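Uncharacterized protein YhfS (Escherichia coli, PDB 4J8L) is of unknown function but carries covalently attached pyridoxal phosphate, and may have cysteine synthase activity. Local coordinates at residues 50-55 against 230-235; 64-69 against 208-213; 12-17 against 242-247. One frame throughout, in Å; residues are numbered along the deposited sequence. Where two conformers were deposited one is given.

Interactions 1 and 3 are both helix-to-helix contacts on helix 229-261, near its start and further along, and both rest on apolar side chains packed round an alanine (A232, A14) without hydrogen bonds between their segments. Interaction 1 is the more buried, with four of its five touching residues enclosed, and its helices run nearly parallel; in interaction 3 they run nearly antiparallel and the contact is partly buried. Interaction 2 differs in kind: at the edge of the seven-stranded sheet, a strand start meets a strand end and a helix start through backbone hydrogen bonds, a glutamine and two waters. Helix 50-62 leads into strand 67-72, and helix 210-219 precedes helix 229-261, so the elements of interaction 2 adjoin those of interaction 1 along the chain.

Interaction 1: 50-55 against 230-235; sequences RVTQRV and AQALEV. With ACY (acetic acid), chain D.
V55 and A232 make the tight part of this contact. Both methyls of V55 pack on A232, V55 CG2 nearest its CB (3.7 Å) and V55 CG1 nearest its carbonyl O (3.6 Å). On the other flank of the alanine, OG1 of T52 comes to 3.7 Å from A232 CB; this is a touch on carbon, and the hydroxyl's polar partner is the carbonyl O of I227. One turn back, the V51 side chain crosses that of L233 at about a right angle, with V51 CG1 3.8 Å from L233 CG. The V51 torsion (chi1 169°) sets CG1 anti to the backbone N and facing the leucine, and leaves CG2 toward a bound acetic acid.

The short segments approach to 8.5 Å between axes and run nearly parallel, at 24°. Both helices lie against the edge strand 67-72, whose L70 touches V55 and A232, in a seven-stranded mixed sheet whose strand order is consistent with the large domain of fold-type I pyridoxal phosphate proteins.

The flank of segment 50-55 turned to solvent is polar. R50 NE donates almost straight to O of the acetic acid (2.6 Å, N-H...O 171°), at the edge of its guanidinium. The looser grip is that of R54, whose NE donates a longer, more bent hydrogen bond to OXT of the acetic acid (3.2 Å), while NH2 of R54 forms a salt bridge with E33 and NH1 of R54 a hydrogen bond to the carbonyl O of H28. An alanine in place of R54 would probably leave E33 without this charge partner, deprive H28 O of this donor and cost the acetic acid, probably taken up from the crystallisation liquor, one of its two arginine bonds.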
# COMPACT_ATOMS: atom_id res chain seq x y z
N ARG A 50 -10.31 0.85 25.06
CA ARG A 50 -11.41 1.70 24.66
C ARG A 50 -10.96 2.65 23.55
O ARG A 50 -11.71 2.90 22.60
CB ARG A 50 -11.94 2.49 25.85
CG ARG A 50 -12.54 1.64 26.97
CD ARG A 50 -12.94 2.50 28.17
NE ARG A 50 -11.79 3.25 28.68
CZ ARG A 50 -10.92 2.79 29.58
NH1 ARG A 50 -11.08 1.58 30.11
NH2 ARG A 50 -9.91 3.54 29.98
N VAL A 51 -9.74 3.18 23.66
CA VAL A 51 -9.26 4.11 22.65
C VAL A 51 -9.03 3.40 21.31
O VAL A 51 -9.28 3.97 20.24
CB VAL A 51 -7.98 4.84 23.12
CG1 VAL A 51 -7.32 5.58 21.96
CG2 VAL A 51 -8.32 5.78 24.26
N THR A 52 -8.60 2.15 21.36
CA THR A 52 -8.41 1.38 20.13
C THR A 52 -9.74 1.18 19.40
O THR A 52 -9.80 1.34 18.18
CB THR A 52 -7.69 0.05 20.41
OG1 THR A 52 -6.41 0.35 21.00
CG2 THR A 52 -7.47 -0.75 19.11
N GLN A 53 -10.79 0.86 20.15
CA GLN A 53 -12.11 0.76 19.54
C GLN A 53 -12.47 2.07 18.85
O GLN A 53 -12.88 2.07 17.69
CB GLN A 53 -13.19 0.41 20.57
CG GLN A 53 -14.57 0.30 19.92
CD GLN A 53 -15.71 0.16 20.92
OE1 GLN A 53 -15.73 0.80 21.97
NE2 GLN A 53 -16.68 -0.68 20.58
N ARG A 54 -12.29 3.18 19.56
CA ARG A 54 -12.65 4.49 19.00
C ARG A 54 -11.89 4.76 17.70
O ARG A 54 -12.46 5.25 16.73
CB ARG A 54 -12.36 5.62 19.99
CG ARG A 54 -13.26 5.67 21.18
CD ARG A 54 -12.96 6.90 22.03
NE ARG A 54 -13.74 6.94 23.26
CZ ARG A 54 -14.86 7.64 23.40
NH1 ARG A 54 -15.32 8.37 22.40
NH2 ARG A 54 -15.51 7.62 24.56
N VAL A 55 -10.60 4.46 17.70
CA VAL A 55 -9.78 4.67 16.52
C VAL A 55 -10.29 3.81 15.37
O VAL A 55 -10.38 4.27 14.23
CB VAL A 55 -8.27 4.39 16.79
CG1 VAL A 55 -7.49 4.34 15.47
CG2 VAL A 55 -7.69 5.45 17.71
N ALA A 230 -2.14 3.66 22.77
CA ALA A 230 -1.12 4.59 22.29
C ALA A 230 -0.73 4.29 20.84
O ALA A 230 -0.51 5.20 20.03
CB ALA A 230 0.11 4.56 23.19
N GLN A 231 -0.63 3.00 20.51
CA GLN A 231 -0.35 2.60 19.14
C GLN A 231 -1.48 3.04 18.21
O GLN A 231 -1.24 3.52 17.10
CB GLN A 231 -0.19 1.09 19.04
CG GLN A 231 1.03 0.53 19.72
CD GLN A 231 1.05 -0.98 19.62
OE1 GLN A 231 0.17 -1.65 20.17
NE2 GLN A 231 2.03 -1.52 18.91
N ALA A 232 -2.71 2.86 18.67
CA ALA A 232 -3.87 3.23 17.87
C ALA A 232 -3.86 4.74 17.58
O ALA A 232 -4.14 5.16 16.46
CB ALA A 232 -5.16 2.83 18.56
N LEU A 233 -3.56 5.54 18.60
CA LEU A 233 -3.44 6.98 18.40
C LEU A 233 -2.31 7.33 17.43
O LEU A 233 -2.44 8.26 16.64
CB LEU A 233 -3.23 7.69 19.73
CG LEU A 233 -4.48 7.63 20.61
CD1 LEU A 233 -4.13 8.09 22.00
CD2 LEU A 233 -5.56 8.52 20.00
N GLU A 234 -1.22 6.57 17.47
CA GLU A 234 -0.13 6.82 16.53
C GLU A 234 -0.54 6.51 15.09
O GLU A 234 -0.06 7.16 14.15
CB GLU A 234 1.13 6.03 16.91
CG GLU A 234 2.34 6.44 16.08
CD GLU A 234 3.61 5.71 16.47
OE1 GLU A 234 3.68 5.21 17.61
OE2 GLU A 234 4.54 5.65 15.62
N VAL A 235 -1.42 5.53 14.92
CA VAL A 235 -1.95 5.23 13.59
C VAL A 235 -2.69 6.47 13.06
O VAL A 235 -2.50 6.86 11.91
CB VAL A 235 -2.93 4.04 13.63
CG1 VAL A 235 -3.70 3.94 12.31
CG2 VAL A 235 -2.17 2.74 13.90
C ACY D . -12.30 5.99 26.88
O ACY D . -11.63 5.67 27.88
OXT ACY D . -11.81 6.31 25.78
CH3 ACY D . -13.80 5.98 27.01

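Interaction 2: 64-69 against 208-213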
# COMPACT_ATOMS: atom_id res chain seq x y z
N HIS A 64 -15.38 5.09 4.72
CA HIS A 64 -16.73 4.81 4.23
C HIS A 64 -17.08 3.34 4.34
O HIS A 64 -17.66 2.74 3.43
CB HIS A 64 -16.88 5.33 2.80
CG HIS A 64 -16.51 6.77 2.66
ND1 HIS A 64 -15.27 7.19 2.24
CD2 HIS A 64 -17.22 7.90 2.93
CE1 HIS A 64 -15.23 8.51 2.24
NE2 HIS A 64 -16.40 8.97 2.64
N ALA A 65 -16.74 2.76 5.49
CA ALA A 65 -16.94 1.35 5.75
C ALA A 65 -17.77 1.16 7.01
O ALA A 65 -17.92 2.09 7.81
CB ALA A 65 -15.60 0.64 5.88
N GLN A 66 -18.31 -0.03 7.18
CA GLN A 66 -19.10 -0.35 8.35
C GLN A 66 -18.26 -0.46 9.61
O GLN A 66 -18.70 -0.08 10.70
CB GLN A 66 -19.85 -1.64 8.12
CG GLN A 66 -20.93 -1.52 7.06
CD GLN A 66 -21.69 -2.80 6.86
OE1 GLN A 66 -21.22 -3.88 7.20
NE2 GLN A 66 -22.89 -2.69 6.30
N ALA A 67 -17.05 -1.00 9.46
CA ALA A 67 -16.24 -1.36 10.62
C ALA A 67 -14.76 -1.45 10.27
O ALA A 67 -14.37 -1.45 9.10
CB ALA A 67 -16.72 -2.69 11.19
N ALA A 68 -13.92 -1.52 11.30
CA ALA A 68 -12.49 -1.72 11.11
C ALA A 68 -11.87 -2.44 12.30
O ALA A 68 -12.39 -2.42 13.41
CB ALA A 68 -11.78 -0.39 10.87
N ALA A 69 -10.74 -3.10 12.05
CA ALA A 69 -9.97 -3.72 13.13
C ALA A 69 -8.50 -3.47 12.89
O ALA A 69 -8.00 -3.69 11.79
CB ALA A 69 -10.25 -5.22 13.21
N GLY A 208 -13.78 -2.55 6.49
CA GLY A 208 -14.84 -2.94 5.59
C GLY A 208 -16.11 -3.41 6.27
O GLY A 208 -16.52 -2.86 7.28
N ASP A 209 -16.71 -4.45 5.71
CA ASP A 209 -18.01 -4.94 6.18
C ASP A 209 -17.96 -5.51 7.59
O ASP A 209 -17.02 -6.23 7.95
CB ASP A 209 -18.54 -6.01 5.21
CG ASP A 209 -18.87 -5.44 3.84
OD1 ASP A 209 -18.86 -4.21 3.65
OD2 ASP A 209 -19.15 -6.25 2.93
N ALA A 210 -18.98 -5.19 8.38
CA ALA A 210 -19.06 -5.61 9.77
C ALA A 210 -19.02 -7.13 9.98
O ALA A 210 -18.39 -7.61 10.92
CB ALA A 210 -20.32 -5.03 10.43
N ASP A 211 -19.68 -7.89 9.11
CA ASP A 211 -19.67 -9.34 9.30
C ASP A 211 -18.23 -9.88 9.20
O ASP A 211 -17.84 -10.74 9.99
CB ASP A 211 -20.67 -10.08 8.39
CG ASP A 211 -20.42 -9.87 6.90
OD1 ASP A 211 -19.56 -9.06 6.51
OD2 ASP A 211 -21.13 -10.51 6.10
N VAL A 212 -17.45 -9.35 8.28
CA VAL A 212 -16.05 -9.76 8.17
C VAL A 212 -15.21 -9.30 9.36
O VAL A 212 -14.48 -10.09 9.96
CB VAL A 212 -15.40 -9.25 6.87
CG1 VAL A 212 -13.94 -9.70 6.80
CG2 VAL A 212 -16.19 -9.73 5.67
N ILE A 213 -15.31 -8.01 9.70
CA ILE A 213 -14.56 -7.46 10.82
C ILE A 213 -14.89 -8.17 12.13
O ILE A 213 -14.00 -8.45 12.93
CB ILE A 213 -14.81 -5.95 10.97
CG1 ILE A 213 -14.38 -5.22 9.69
CG2 ILE A 213 -14.07 -5.37 12.19
CD1 ILE A 213 -12.93 -5.46 9.30
O HOH W 1 -18.27 -1.65 4.65
O HOH W 2 -21.73 -6.67 7.20
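Q66 turns CG beside its own backbone N (chi1 -69°) and then runs extended, a course that carries its amide across to the first turn of helix 210-219. There OE1 of Q66 accepts the backbone N-H of A210 at 2.9 Å, nearly straight (171°) and in the plane of the side-chain carbonyl. The same oxygen takes a second bond from water 2, 2.8 Å away, which in turn accepts the N-H of D211. One glutamine thus serves two amides at the helix start, directly and through water. D209 stands at the N-cap position without a capping bond from its side chain: OD2 is held by N188, and OD1 accepts from water 1, which also binds the N of Q66.

Next to these polar groups the backbones pair. A67 and G208 form an antiparallel hydrogen-bonded pair, A67 N to G208 O and G208 N to A67 O both measuring 2.9 Å; the first is the more bent at its hydrogen (134°). Q66 and A67 together face the single residue G208, which makes a classic beta bulge. It lies where helix 50-62 has just ended and strand 67-72 begins as the outermost strand of the large sheet, beside strand 203-208. At G208 the backbone angles would jam a CB against the preceding carbonyl O, and A65 CB comes to 3.7 Å from the glycine CA.

I213, a turn after D209, whose O its N bonds, supplies most of the apolar contact. Its CG1 meets A67 CB at 3.8 Å, whereas its CG2 branch, anti to the backbone N, lies 3.6 Å from the A68 carbonyl O and 4.0 Å from A69 CB. I213 also touches V206 of strand 203-208.

Interaction 3: 12-17 against 242-247; sequences IEAQQK and APVMHA
Helix segments 12-17 and 242-247 run almost antiparallel, at 167°, with their axes 7.8 Å apart at the closest approach and the CA atoms of A14 and P243 nearest each other. The small side chain of A14 allows that spacing. Its CB points at the opposite backbone and comes to 3.4 Å from the carbonyl O of P243, an oxygen already taken by the N-H of A247 in its own helix, so the approach of A14 CB is a plain contact. A turn further along, CB of A247 meets the same methyl at 3.7 Å. The fit is reciprocal: CB of P243 presses on the backbone of the other helix, 3.5 Å from the carbonyl O of A14.

Proline has no N-H to give, and helix 229-261 is kinked here, where the N atoms of P243 and V244 lack bonds to the preceding turn. This long helix leads from the large domain toward the four-stranded C-terminal sheet, as in the helix that links the two domains of fold-type I enzymes, and the N-terminal helix 11-28 packs along its middle. H246, on another side of the helix, brings its ring against that of F198, two residues beyond the lysine K196 that carries the cofactor.

V244 and Q15 close one flank. With chi1 at 167°, CG2 of V244 stands anti to the carbonyl carbon, beside its own backbone N, and lies 3.8 Å from N of Q15. Against this methyl the aliphatic CG of Q15 packs at 4.1 Å, the two side chains crossing obliquely. K17 adds its CB, 4.2 Å from CB of P243, before the rest of its chain leads away and NZ binds the carbonyl O of A179.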
# COMPACT_ATOMS: atom_id res chain seq x y z
N ILE A 12 -4.82 19.88 -3.14
CA ILE A 12 -6.17 20.25 -2.70
C ILE A 12 -6.97 19.01 -2.31
O ILE A 12 -7.61 19.00 -1.26
CB ILE A 12 -6.95 21.03 -3.77
CG1 ILE A 12 -6.20 22.31 -4.16
CG2 ILE A 12 -8.34 21.38 -3.25
CD1 ILE A 12 -5.80 23.15 -3.00
N GLU A 13 -6.96 17.98 -3.16
CA GLU A 13 -7.67 16.74 -2.84
C GLU A 13 -7.14 16.10 -1.55
O GLU A 13 -7.91 15.58 -0.73
CB GLU A 13 -7.61 15.74 -4.00
CG GLU A 13 -8.43 16.17 -5.21
CD GLU A 13 -8.08 15.39 -6.45
OE1 GLU A 13 -6.93 14.89 -6.56
OE2 GLU A 13 -8.96 15.27 -7.33
N ALA A 14 -5.83 16.15 -1.37
CA ALA A 14 -5.19 15.57 -0.20
C ALA A 14 -5.59 16.29 1.08
O ALA A 14 -5.83 15.65 2.09
CB ALA A 14 -3.66 15.57 -0.36
N GLN A 15 -5.67 17.63 1.03
CA GLN A 15 -6.13 18.41 2.18
C GLN A 15 -7.53 17.96 2.59
O GLN A 15 -7.84 17.84 3.77
CB GLN A 15 -6.20 19.90 1.86
CG GLN A 15 -4.87 20.59 1.68
CD GLN A 15 -5.05 22.10 1.60
OE1 GLN A 15 -4.27 22.86 2.17
NE2 GLN A 15 -6.09 22.55 0.89
N GLN A 16 -8.38 17.76 1.59
CA GLN A 16 -9.76 17.38 1.87
C GLN A 16 -9.83 16.02 2.56
O GLN A 16 -10.66 15.81 3.44
CB GLN A 16 -10.61 17.41 0.60
CG GLN A 16 -10.82 18.83 0.07
CD GLN A 16 -11.50 19.73 1.08
OE1 GLN A 16 -12.44 19.33 1.76
NE2 GLN A 16 -11.02 20.97 1.18
N LYS A 17 -8.96 15.09 2.17
CA LYS A 17 -8.90 13.80 2.84
C LYS A 17 -8.40 13.94 4.27
O LYS A 17 -8.91 13.29 5.19
CB LYS A 17 -8.02 12.80 2.08
CG LYS A 17 -8.72 12.19 0.89
CD LYS A 17 -8.16 10.83 0.54
CE LYS A 17 -8.90 10.26 -0.66
NZ LYS A 17 -10.33 9.96 -0.39
N ALA A 242 -0.44 11.72 6.27
CA ALA A 242 -0.17 10.98 5.03
C ALA A 242 -0.61 11.64 3.71
O ALA A 242 0.20 11.74 2.78
CB ALA A 242 -0.67 9.53 5.12
N PRO A 243 -1.87 12.10 3.61
CA PRO A 243 -2.28 12.52 2.27
C PRO A 243 -1.53 13.74 1.75
O PRO A 243 -1.04 13.70 0.62
CB PRO A 243 -3.80 12.77 2.40
CG PRO A 243 -4.08 12.86 3.86
CD PRO A 243 -3.00 12.07 4.56
N VAL A 244 -1.38 14.79 2.55
CA VAL A 244 -0.71 15.98 2.05
C VAL A 244 0.77 15.72 1.77
O VAL A 244 1.29 16.18 0.75
CB VAL A 244 -0.90 17.20 3.00
CG1 VAL A 244 0.04 18.33 2.64
CG2 VAL A 244 -2.35 17.68 2.95
N MSE A 245 1.44 14.98 2.65
CA MSE A 245 2.87 14.74 2.44
C MSE A 245 3.09 13.89 1.19
O MSE A 245 4.04 14.10 0.45
CB MSE A 245 3.52 14.14 3.68
CG MSE A 245 3.29 15.01 4.92
SE MSE A 245 4.12 16.79 4.83
CE MSE A 245 5.85 16.04 4.49
N HIS A 246 2.17 12.97 0.92
CA HIS A 246 2.30 12.21 -0.31
C HIS A 246 1.93 13.00 -1.56
O HIS A 246 2.50 12.75 -2.63
CB HIS A 246 1.56 10.87 -0.20
CG HIS A 246 2.33 9.85 0.56
ND1 HIS A 246 3.45 9.23 0.04
CD2 HIS A 246 2.20 9.38 1.83
CE1 HIS A 246 3.96 8.41 0.94
NE2 HIS A 246 3.21 8.48 2.03
N ALA A 247 1.02 13.96 -1.44
CA ALA A 247 0.69 14.80 -2.59
C ALA A 247 1.90 15.66 -2.91
O ALA A 247 2.18 15.92 -4.08
CB ALA A 247 -0.51 15.67 -2.29